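Local atomic coordinates of N-acetylneuraminic acid outer membrane channel protein NanC (Escherichia coli, PDB entry 2WJR), a protein that forms a monomeric, weakly anion-selective channel in the bacterial outer membrane that lets the sialic acid N-acetylneuraminic acid enter the cell. Residues Asn52-Tyr60 / Arg71-Ser79; Asn160-Val171 / Tyr183-Gln192. The protein carries 1 engineered substitution. One frame throughout, in Å; residues are numbered along the deposited sequence.

Contact 1 (Asn52-Tyr60 / Arg71-Ser79); sequences NDVQVEVNY and RPGMLTHFS
Arg71 and Asn59 meet near the periplasmic end of a beta hairpin, two neighbouring antiparallel strands in the transmembrane barrel of this KdgM-family porin. Side chains alternate: Gln55, Glu57, Asn59, Leu75 and His77 point into the pore, while Val54, Val56, Val58, Met74 and Phe78 form the apolar outer surface. Arg71 leaves its backbone with CG beside the N (chi1 -70°) and runs extended to NE, which carries the guanidinium over to the neighbouring strand, where Arg71 NH2 donates to Asn59 OD1 at 2.8 Å. That oxygen lies at the edge of the guanidinium, in its plane, although amide and guanidinium are turned 68° against each other. Tyr88 OH takes a hydrogen bond from Asn59 ND2, so both ends of the amide are held. A leucine in place of Arg71 would probably leave Asn59 OD1 without this charged donor and the amide less firmly fixed. Gly73, lacking a side chain, lets its CA come within 3.8 Å of Asn59 CA. Farther up the pore wall, the extended Gln55 slants past the His77 ring; its CD is 3.6 Å from His77 CD2, the amide and ring planes 50° apart. Gln55 OE1 rests against both methyls of Leu75, 3.6 Å from CD2, whereas NE2 donates within its own amide plane to Asp53 OD2 at 3.0 Å, meeting that oxygen from above the carboxylate. Asn36 ND2 is a second partner of this oxygen. Glutamine suits this position: its CG can pass close by the ring while the amide beyond still donates to an acid. On the outer surface, the branched Val56 sets CG2 at the edge of the Phe78 ring, 4.0 Å from CE2. Farther along this face, a water donates to Val56 O and Met74 O and sits 2.7 Å from Thr76 OG1.

Contact 2 (Asn160-Val171 / Tyr183-Gln192); sequences NHKKWATENAFV and YIEYDYLDRQ
Asp190 turns back to Thr166 and Asn160 just above a transmembrane beta hairpin of the barrel, joining the extracellular ends of its two strands. Its CB lies 3.4 Å from Thr166 O, a buried carbonyl for which the model offers no partner. CG stands roughly opposite the backbone N (chi1 -154°), which sends the carboxylate across to the other segment. OD1 accepts from Arg191 N at 2.7 Å through its anti lone pair and, weakly, from Asn160 ND2 at 3.3 Å, the amide standing almost perpendicular to the carboxylate. OD2 takes Thr166 N at 3.0 Å on its anti side, and also a water that in turn accepts from Lys162 NZ. A short acid suits this place, since its two oxygens can serve backbone and side-chain donors together. Asn160 is itself held in an Asx turn, its OD1 accepting from Lys162 N, while ND2 also donates to Trp164 O. Down in the membrane, small Ala169 leaves room on the pore side for Glu185 and Asp187, both salt-bridged to Arg207, with Asp187 OD2 also hydrogen-bonded to Ser205 OG. On the outer surface Phe170 and Tyr186 lie side by side, Phe170 CD1 at the edge of the tyrosine ring, 3.9 Å from its CD2.

Both contacts pair adjacent antiparallel strands of the same barrel. Contact 1 comes first in the sequence and is complete before contact 2 begins; in space they lie across the barrel from each other, with centres 20 Å apart and nearest atoms about 10 Å. The pore-facing sides carry both charges: Glu57 has a long, weak ion pair with Arg104, and Arg207 is matched by Glu185 and Asp187, a mixed lining compatible with weak anion selectivity. The side chain of Asn59 is about 3 Å from a bound buffer molecule (EPE), probably from crystallisation. Outside, n-octane touches Phe170, about 4 Å from its side chain, consistent with a lipid-facing surface; the octane nearest Pro72 is about 8 Å from that side chain.

Contact 1 (Asn52-Tyr60 / Arg71-Ser79)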
loop_
_atom_site.group_PDB
_atom_site.type_symbol
_atom_site.label_atom_id
_atom_site.label_comp_id
_atom_site.label_asym_id
_atom_site.label_seq_id
_atom_site.Cartn_x
_atom_site.Cartn_y
_atom_site.Cartn_z
ATOM N N ASN A 52 -10.009 -1.527 -11.072
ATOM C CA ASN A 52 -9.049 -0.550 -11.577
ATOM C C ASN A 52 -9.090 0.706 -10.700
ATOM O O ASN A 52 -10.156 1.131 -10.218
ATOM C CB ASN A 52 -9.309 -0.196 -13.057
ATOM C CG ASN A 52 -8.930 -1.327 -14.038
ATOM O OD1 ASN A 52 -8.598 -2.455 -13.644
ATOM N ND2 ASN A 52 -8.999 -1.020 -15.337
ATOM N N ASP A 53 -7.916 1.281 -10.458
ATOM C CA ASP A 53 -7.821 2.487 -9.648
ATOM C C ASP A 53 -6.650 3.361 -10.077
ATOM O O ASP A 53 -5.704 2.893 -10.724
ATOM C CB ASP A 53 -7.734 2.158 -8.147
ATOM C CG ASP A 53 -6.424 1.503 -7.748
ATOM O OD1 ASP A 53 -6.459 0.344 -7.286
ATOM O OD2 ASP A 53 -5.353 2.149 -7.865
ATOM N N VAL A 54 -6.771 4.643 -9.734
ATOM C CA VAL A 54 -5.664 5.584 -9.804
ATOM C C VAL A 54 -5.523 6.183 -8.432
ATOM O O VAL A 54 -6.524 6.528 -7.779
ATOM C CB VAL A 54 -5.868 6.648 -10.871
ATOM C CG1 VAL A 54 -4.752 7.720 -10.820
ATOM C CG2 VAL A 54 -5.896 5.957 -12.229
ATOM N N GLN A 55 -4.281 6.255 -7.969
ATOM C CA GLN A 55 -4.007 6.795 -6.652
ATOM C C GLN A 55 -2.934 7.873 -6.727
ATOM O O GLN A 55 -1.904 7.705 -7.410
ATOM C CB GLN A 55 -3.581 5.691 -5.703
ATOM C CG GLN A 55 -4.579 4.530 -5.636
ATOM C CD GLN A 55 -4.153 3.449 -4.658
ATOM O OE1 GLN A 55 -3.704 3.755 -3.552
ATOM N NE2 GLN A 55 -4.339 2.173 -5.039
ATOM N N VAL A 56 -3.210 8.965 -6.025
ATOM C CA VAL A 56 -2.289 10.078 -5.884
ATOM C C VAL A 56 -1.956 10.276 -4.406
ATOM O O VAL A 56 -2.873 10.491 -3.581
ATOM C CB VAL A 56 -2.922 11.374 -6.411
ATOM C CG1 VAL A 56 -1.998 12.570 -6.158
ATOM C CG2 VAL A 56 -3.258 11.230 -7.904
ATOM N N GLU A 57 -0.659 10.236 -4.084
ATOM C CA GLU A 57 -0.191 10.399 -2.719
ATOM C C GLU A 57 0.722 11.615 -2.627
ATOM O O GLU A 57 1.556 11.825 -3.520
ATOM C CB GLU A 57 0.552 9.154 -2.265
ATOM C CG GLU A 57 0.889 9.155 -0.802
ATOM C CD GLU A 57 1.333 7.821 -0.291
ATOM O OE1 GLU A 57 1.278 6.823 -1.059
ATOM O OE2 GLU A 57 1.736 7.760 0.893
ATOM N N VAL A 58 0.519 12.415 -1.580
ATOM C CA VAL A 58 1.367 13.575 -1.298
ATOM C C VAL A 58 1.636 13.673 0.199
ATOM O O VAL A 58 0.729 13.533 1.024
ATOM C CB VAL A 58 0.747 14.898 -1.802
ATOM C CG1 VAL A 58 0.553 14.853 -3.316
ATOM C CG2 VAL A 58 -0.567 15.215 -1.074
ATOM N N ASN A 59 2.896 13.902 0.558
ATOM C CA ASN A 59 3.229 14.161 1.940
ATOM C C ASN A 59 4.357 15.178 2.001
ATOM O O ASN A 59 4.965 15.503 0.969
ATOM C CB ASN A 59 3.525 12.876 2.741
ATOM C CG ASN A 59 4.784 12.158 2.319
ATOM O OD1 ASN A 59 5.874 12.733 2.279
ATOM N ND2 ASN A 59 4.663 10.864 2.089
ATOM N N TYR A 60 4.600 15.680 3.201
ATOM C CA TYR A 60 5.674 16.648 3.431
ATOM C C TYR A 60 6.567 16.130 4.552
ATOM O O TYR A 60 6.078 15.825 5.638
ATOM C CB TYR A 60 5.072 18.010 3.789
ATOM C CG TYR A 60 6.137 19.005 4.121
ATOM C CD1 TYR A 60 6.841 19.647 3.105
ATOM C CD2 TYR A 60 6.496 19.257 5.452
ATOM C CE1 TYR A 60 7.850 20.540 3.399
ATOM C CE2 TYR A 60 7.529 20.138 5.754
ATOM C CZ TYR A 60 8.196 20.784 4.723
ATOM O OH TYR A 60 9.208 21.690 5.016
ATOM N N ARG A 71 5.831 12.736 8.509
ATOM C CA ARG A 71 5.206 13.052 7.221
ATOM C C ARG A 71 3.672 13.106 7.303
ATOM O O ARG A 71 3.000 12.069 7.160
ATOM C CB ARG A 71 5.597 12.021 6.168
ATOM C CG ARG A 71 7.038 12.082 5.724
ATOM C CD ARG A 71 7.382 10.894 4.839
ATOM N NE ARG A 71 8.792 10.851 4.480
ATOM C CZ ARG A 71 9.344 11.429 3.412
ATOM N NH1 ARG A 71 10.648 11.274 3.203
ATOM N NH2 ARG A 71 8.620 12.145 2.545
ATOM N N PRO A 72 3.115 14.311 7.491
ATOM C CA PRO A 72 1.693 14.501 7.237
ATOM C C PRO A 72 1.457 14.357 5.755
ATOM O O PRO A 72 2.285 14.778 4.944
ATOM C CB PRO A 72 1.434 15.926 7.721
ATOM C CG PRO A 72 2.741 16.589 7.639
ATOM C CD PRO A 72 3.742 15.550 7.973
ATOM N N GLY A 73 0.370 13.687 5.393
ATOM C CA GLY A 73 0.146 13.362 4.007
ATOM C C GLY A 73 -1.295 13.012 3.728
ATOM O O GLY A 73 -2.139 13.007 4.632
ATOM N N MET A 74 -1.566 12.770 2.458
ATOM C CA MET A 74 -2.838 12.212 2.045
ATOM C C MET A 74 -2.701 11.332 0.829
ATOM O O MET A 74 -1.970 11.649 -0.118
ATOM C CB MET A 74 -3.853 13.307 1.749
ATOM C CG MET A 74 -5.253 12.701 1.469
ATOM S SD MET A 74 -6.514 13.927 1.582
ATOM C CE MET A 74 -6.107 14.932 0.156
ATOM N N LEU A 75 -3.417 10.213 0.868
ATOM C CA LEU A 75 -3.576 9.342 -0.275
ATOM C C LEU A 75 -4.989 9.527 -0.792
ATOM O O LEU A 75 -5.972 9.313 -0.057
ATOM C CB LEU A 75 -3.351 7.877 0.119
ATOM C CG LEU A 75 -3.631 6.848 -0.975
ATOM C CD1 LEU A 75 -2.607 6.983 -2.078
ATOM C CD2 LEU A 75 -3.627 5.455 -0.414
ATOM N N THR A 76 -5.087 9.914 -2.053
ATOM C CA THR A 76 -6.386 10.064 -2.698
ATOM C C THR A 76 -6.529 8.936 -3.693
ATOM O O THR A 76 -5.659 8.715 -4.526
ATOM C CB THR A 76 -6.519 11.403 -3.403
ATOM O OG1 THR A 76 -6.277 12.471 -2.477
ATOM C CG2 THR A 76 -7.913 11.536 -4.011
ATOM N N HIS A 77 -7.652 8.229 -3.617
ATOM C CA HIS A 77 -7.860 7.012 -4.374
ATOM C C HIS A 77 -9.096 7.223 -5.286
ATOM O O HIS A 77 -10.163 7.581 -4.802
ATOM C CB HIS A 77 -8.047 5.855 -3.380
ATOM C CG HIS A 77 -8.400 4.539 -3.992
ATOM N ND1 HIS A 77 -9.649 4.266 -4.505
ATOM C CD2 HIS A 77 -7.694 3.384 -4.096
ATOM C CE1 HIS A 77 -9.673 3.024 -4.962
ATOM N NE2 HIS A 77 -8.503 2.465 -4.720
ATOM N N PHE A 78 -8.910 7.043 -6.592
ATOM C CA PHE A 78 -9.974 7.234 -7.593
ATOM C C PHE A 78 -10.338 5.887 -8.151
ATOM O O PHE A 78 -9.462 5.151 -8.573
ATOM C CB PHE A 78 -9.517 8.153 -8.758
ATOM C CG PHE A 78 -9.054 9.507 -8.309
ATOM C CD1 PHE A 78 -9.965 10.483 -7.938
ATOM C CD2 PHE A 78 -7.693 9.794 -8.220
ATOM C CE1 PHE A 78 -9.529 11.736 -7.494
ATOM C CE2 PHE A 78 -7.256 11.032 -7.783
ATOM C CZ PHE A 78 -8.180 12.004 -7.420
ATOM N N SER A 79 -11.632 5.563 -8.135
ATOM C CA SER A 79 -12.143 4.340 -8.759
ATOM C C SER A 79 -13.477 4.649 -9.451
ATOM O O SER A 79 -13.950 5.773 -9.404
ATOM C CB SER A 79 -12.346 3.236 -7.721
ATOM O OG SER A 79 -13.383 3.574 -6.801
HETATM O O HOH W 1 -3.590 13.015 -2.272
#

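Contact 2 (Asn160-Val171 / Tyr183-Gln192)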
loop_
_atom_site.group_PDB
_atom_site.type_symbol
_atom_site.label_atom_id
_atom_site.label_comp_id
_atom_site.label_asym_id
_atom_site.label_seq_id
_atom_site.Cartn_x
_atom_site.Cartn_y
_atom_site.Cartn_z
ATOM N N ASN A 160 -13.237 -11.262 4.323
ATOM C CA ASN A 160 -12.916 -12.318 5.276
ATOM C C ASN A 160 -14.013 -12.454 6.345
ATOM O O ASN A 160 -13.816 -13.119 7.342
ATOM C CB ASN A 160 -11.564 -12.036 5.945
ATOM C CG ASN A 160 -11.586 -10.778 6.789
ATOM O OD1 ASN A 160 -12.544 -9.993 6.755
ATOM N ND2 ASN A 160 -10.516 -10.566 7.556
ATOM N N HIS A 161 -15.138 -11.773 6.142
ATOM C CA HIS A 161 -16.298 -11.795 7.068
ATOM C C HIS A 161 -16.041 -11.198 8.430
ATOM O O HIS A 161 -16.764 -11.481 9.379
ATOM C CB HIS A 161 -16.907 -13.212 7.155
ATOM C CG HIS A 161 -17.548 -13.633 5.872
ATOM N ND1 HIS A 161 -18.918 -13.676 5.701
ATOM C CD2 HIS A 161 -17.008 -13.959 4.672
ATOM C CE1 HIS A 161 -19.191 -14.042 4.461
ATOM N NE2 HIS A 161 -18.050 -14.217 3.814
ATOM N N LYS A 162 -15.045 -10.311 8.505
ATOM C CA LYS A 162 -14.758 -9.559 9.705
ATOM C C LYS A 162 -14.780 -8.059 9.380
ATOM O O LYS A 162 -14.753 -7.655 8.211
ATOM C CB LYS A 162 -13.388 -9.936 10.290
ATOM C CG LYS A 162 -13.118 -11.419 10.421
ATOM C CD LYS A 162 -11.767 -11.691 11.098
ATOM C CE LYS A 162 -11.190 -13.033 10.666
ATOM N NZ LYS A 162 -9.783 -13.229 11.123
ATOM N N LYS A 163 -14.851 -7.259 10.433
ATOM C CA LYS A 163 -14.763 -5.812 10.354
ATOM C C LYS A 163 -13.309 -5.333 10.390
ATOM O O LYS A 163 -13.048 -4.156 10.591
ATOM C CB LYS A 163 -15.537 -5.186 11.506
ATOM C CG LYS A 163 -17.036 -5.516 11.470
ATOM C CD LYS A 163 -17.818 -4.603 12.407
ATOM C CE LYS A 163 -18.131 -3.275 11.770
ATOM N NZ LYS A 163 -18.699 -2.259 12.708
ATOM N N TRP A 164 -12.380 -6.259 10.233
ATOM C CA TRP A 164 -10.945 -5.925 10.205
ATOM C C TRP A 164 -10.222 -6.959 9.411
ATOM O O TRP A 164 -10.725 -8.066 9.205
ATOM C CB TRP A 164 -10.358 -5.840 11.603
ATOM C CG TRP A 164 -10.371 -7.137 12.368
ATOM C CD1 TRP A 164 -11.417 -7.657 13.073
ATOM C CD2 TRP A 164 -9.283 -8.061 12.525
ATOM N NE1 TRP A 164 -11.057 -8.856 13.637
ATOM C CE2 TRP A 164 -9.752 -9.125 13.325
ATOM C CE3 TRP A 164 -7.957 -8.094 12.065
ATOM C CZ2 TRP A 164 -8.945 -10.205 13.681
ATOM C CZ3 TRP A 164 -7.157 -9.173 12.401
ATOM C CH2 TRP A 164 -7.653 -10.220 13.209
ATOM N N ALA A 165 -9.029 -6.600 8.936
ATOM C CA ALA A 165 -8.195 -7.530 8.225
ATOM C C ALA A 165 -6.773 -7.008 8.225
ATOM O O ALA A 165 -6.501 -5.865 8.634
ATOM C CB ALA A 165 -8.665 -7.723 6.807
ATOM N N THR A 166 -5.896 -7.861 7.744
ATOM C CA THR A 166 -4.453 -7.597 7.731
ATOM C C THR A 166 -3.876 -7.780 6.337
ATOM O O THR A 166 -4.490 -8.401 5.449
ATOM C CB THR A 166 -3.693 -8.504 8.753
ATOM O OG1 THR A 166 -3.842 -9.886 8.390
ATOM C CG2 THR A 166 -4.199 -8.272 10.149
ATOM N N GLU A 167 -2.721 -7.158 6.111
ATOM C CA GLU A 167 -1.892 -7.492 4.975
ATOM C C GLU A 167 -0.455 -7.538 5.473
ATOM O O GLU A 167 -0.072 -6.802 6.390
ATOM C CB GLU A 167 -2.013 -6.470 3.837
ATOM C CG GLU A 167 -3.443 -6.190 3.339
ATOM C CD GLU A 167 -3.479 -5.240 2.140
ATOM O OE1 GLU A 167 -2.394 -4.887 1.607
ATOM O OE2 GLU A 167 -4.595 -4.846 1.728
ATOM N N ASN A 168 0.323 -8.411 4.865
ATOM C CA ASN A 168 1.745 -8.456 5.092
ATOM C C ASN A 168 2.442 -8.588 3.764
ATOM O O ASN A 168 2.187 -9.534 3.007
ATOM C CB ASN A 168 2.104 -9.603 6.031
ATOM C CG ASN A 168 1.812 -9.275 7.479
ATOM O OD1 ASN A 168 2.578 -8.557 8.130
ATOM N ND2 ASN A 168 0.667 -9.772 7.989
ATOM N N ALA A 169 3.314 -7.612 3.478
ATOM C CA ALA A 169 4.061 -7.547 2.227
ATOM C C ALA A 169 5.560 -7.716 2.529
ATOM O O ALA A 169 6.096 -7.041 3.405
ATOM C CB ALA A 169 3.787 -6.203 1.505
ATOM N N PHE A 170 6.201 -8.624 1.803
ATOM C CA PHE A 170 7.625 -8.926 1.951
ATOM C C PHE A 170 8.280 -8.712 0.601
ATOM O O PHE A 170 7.896 -9.341 -0.387
ATOM C CB PHE A 170 7.841 -10.371 2.426
ATOM C CG PHE A 170 7.081 -10.709 3.661
ATOM C CD1 PHE A 170 5.799 -11.229 3.587
ATOM C CD2 PHE A 170 7.634 -10.490 4.910
ATOM C CE1 PHE A 170 5.090 -11.525 4.742
ATOM C CE2 PHE A 170 6.934 -10.797 6.054
ATOM C CZ PHE A 170 5.656 -11.319 5.959
ATOM N N VAL A 171 9.277 -7.833 0.565
ATOM C CA VAL A 171 9.876 -7.408 -0.690
ATOM C C VAL A 171 11.382 -7.659 -0.599
ATOM O O VAL A 171 12.016 -7.291 0.390
ATOM C CB VAL A 171 9.628 -5.917 -0.989
ATOM C CG1 VAL A 171 10.267 -5.537 -2.357
ATOM C CG2 VAL A 171 8.124 -5.550 -0.970
ATOM N N TYR A 183 12.826 -6.406 -8.197
ATOM C CA TYR A 183 12.416 -6.985 -6.920
ATOM C C TYR A 183 11.386 -8.083 -7.073
ATOM O O TYR A 183 10.676 -8.165 -8.076
ATOM C CB TYR A 183 11.872 -5.908 -5.975
ATOM C CG TYR A 183 10.635 -5.193 -6.439
ATOM C CD1 TYR A 183 10.722 -4.034 -7.208
ATOM C CD2 TYR A 183 9.366 -5.645 -6.080
ATOM C CE1 TYR A 183 9.572 -3.357 -7.622
ATOM C CE2 TYR A 183 8.220 -4.973 -6.479
ATOM C CZ TYR A 183 8.322 -3.830 -7.243
ATOM O OH TYR A 183 7.196 -3.154 -7.647
ATOM N N ILE A 184 11.332 -8.934 -6.068
ATOM C CA ILE A 184 10.262 -9.917 -5.954
ATOM C C ILE A 184 9.555 -9.679 -4.634
ATOM O O ILE A 184 10.131 -9.112 -3.712
ATOM C CB ILE A 184 10.794 -11.358 -6.050
ATOM C CG1 ILE A 184 11.784 -11.658 -4.938
ATOM C CG2 ILE A 184 11.417 -11.560 -7.411
ATOM C CD1 ILE A 184 12.184 -13.120 -4.872
ATOM N N GLU A 185 8.311 -10.116 -4.557
ATOM C CA GLU A 185 7.464 -9.781 -3.433
ATOM C C GLU A 185 6.456 -10.881 -3.189
ATOM O O GLU A 185 5.888 -11.429 -4.126
ATOM C CB GLU A 185 6.758 -8.441 -3.705
ATOM C CG GLU A 185 5.687 -8.044 -2.702
ATOM C CD GLU A 185 5.063 -6.691 -2.999
ATOM O OE1 GLU A 185 4.084 -6.312 -2.307
ATOM O OE2 GLU A 185 5.552 -6.007 -3.909
ATOM N N TYR A 186 6.264 -11.210 -1.921
ATOM C CA TYR A 186 5.174 -12.073 -1.512
ATOM C C TYR A 186 4.298 -11.299 -0.522
ATOM O O TYR A 186 4.806 -10.693 0.428
ATOM C CB TYR A 186 5.687 -13.384 -0.885
ATOM C CG TYR A 186 4.573 -14.095 -0.140
ATOM C CD1 TYR A 186 3.633 -14.863 -0.825
ATOM C CD2 TYR A 186 4.426 -13.955 1.239
ATOM C CE1 TYR A 186 2.581 -15.477 -0.157
ATOM C CE2 TYR A 186 3.380 -14.564 1.912
ATOM C CZ TYR A 186 2.463 -15.325 1.208
ATOM O OH TYR A 186 1.423 -15.924 1.884
ATOM N N ASP A 187 2.988 -11.307 -0.755
ATOM C CA ASP A 187 2.050 -10.740 0.204
ATOM C C ASP A 187 1.042 -11.797 0.616
ATOM O O ASP A 187 0.667 -12.667 -0.185
ATOM C CB ASP A 187 1.287 -9.547 -0.376
ATOM C CG ASP A 187 2.119 -8.733 -1.300
ATOM O OD1 ASP A 187 3.040 -8.049 -0.814
ATOM O OD2 ASP A 187 1.869 -8.786 -2.522
ATOM N N TYR A 188 0.646 -11.726 1.878
ATOM C CA TYR A 188 -0.527 -12.431 2.349
ATOM C C TYR A 188 -1.575 -11.383 2.714
ATOM O O TYR A 188 -1.371 -10.537 3.619
ATOM C CB TYR A 188 -0.207 -13.338 3.528
ATOM C CG TYR A 188 -1.454 -14.089 3.948
ATOM C CD1 TYR A 188 -2.030 -13.879 5.194
ATOM C CD2 TYR A 188 -2.093 -14.949 3.054
ATOM C CE1 TYR A 188 -3.190 -14.548 5.571
ATOM C CE2 TYR A 188 -3.256 -15.617 3.413
ATOM C CZ TYR A 188 -3.801 -15.401 4.671
ATOM O OH TYR A 188 -4.959 -16.048 5.023
ATOM N N LEU A 189 -2.693 -11.409 1.988
ATOM C CA LEU A 189 -3.710 -10.379 2.135
ATOM C C LEU A 189 -4.951 -10.858 2.920
ATOM O O LEU A 189 -6.064 -10.381 2.697
ATOM C CB LEU A 189 -4.080 -9.863 0.756
ATOM C CG LEU A 189 -2.880 -9.367 -0.057
ATOM C CD1 LEU A 189 -3.367 -8.887 -1.418
ATOM C CD2 LEU A 189 -2.111 -8.239 0.673
ATOM N N ASP A 190 -4.723 -11.766 3.866
ATOM C CA ASP A 190 -5.774 -12.288 4.744
ATOM C C ASP A 190 -6.736 -13.117 3.857
ATOM O O ASP A 190 -6.446 -13.384 2.699
ATOM C CB ASP A 190 -6.478 -11.105 5.441
ATOM C CG ASP A 190 -7.116 -11.478 6.773
ATOM O OD1 ASP A 190 -7.929 -12.448 6.819
ATOM O OD2 ASP A 190 -6.855 -10.756 7.762
ATOM N N ARG A 191 -7.869 -13.527 4.396
ATOM C CA ARG A 191 -8.836 -14.275 3.586
ATOM C C ARG A 191 -9.749 -13.310 2.833
ATOM O O ARG A 191 -10.945 -13.270 3.074
ATOM C CB ARG A 191 -9.640 -15.203 4.484
ATOM C CG ARG A 191 -8.781 -16.259 5.175
ATOM C CD ARG A 191 -9.686 -17.343 5.805
ATOM N NE ARG A 191 -10.392 -18.058 4.739
ATOM C CZ ARG A 191 -9.842 -19.008 3.971
ATOM N NH1 ARG A 191 -10.558 -19.599 3.008
ATOM N NH2 ARG A 191 -8.591 -19.404 4.171
ATOM N N GLN A 192 -9.170 -12.544 1.908
ATOM C CA GLN A 192 -9.886 -11.471 1.226
ATOM C C GLN A 192 -10.033 -11.735 -0.270
ATOM O O GLN A 192 -10.457 -10.846 -1.027
ATOM C CB GLN A 192 -9.176 -10.127 1.453
ATOM C CG GLN A 192 -9.397 -9.567 2.839
ATOM C CD GLN A 192 -8.909 -8.135 2.999
ATOM O OE1 GLN A 192 -9.707 -7.204 3.034
ATOM N NE2 GLN A 192 -7.588 -7.955 3.094
HETATM O O HOH W 2 -8.133 -11.123 10.120
HETATM O O HOH W 3 -1.682 -10.682 6.376
#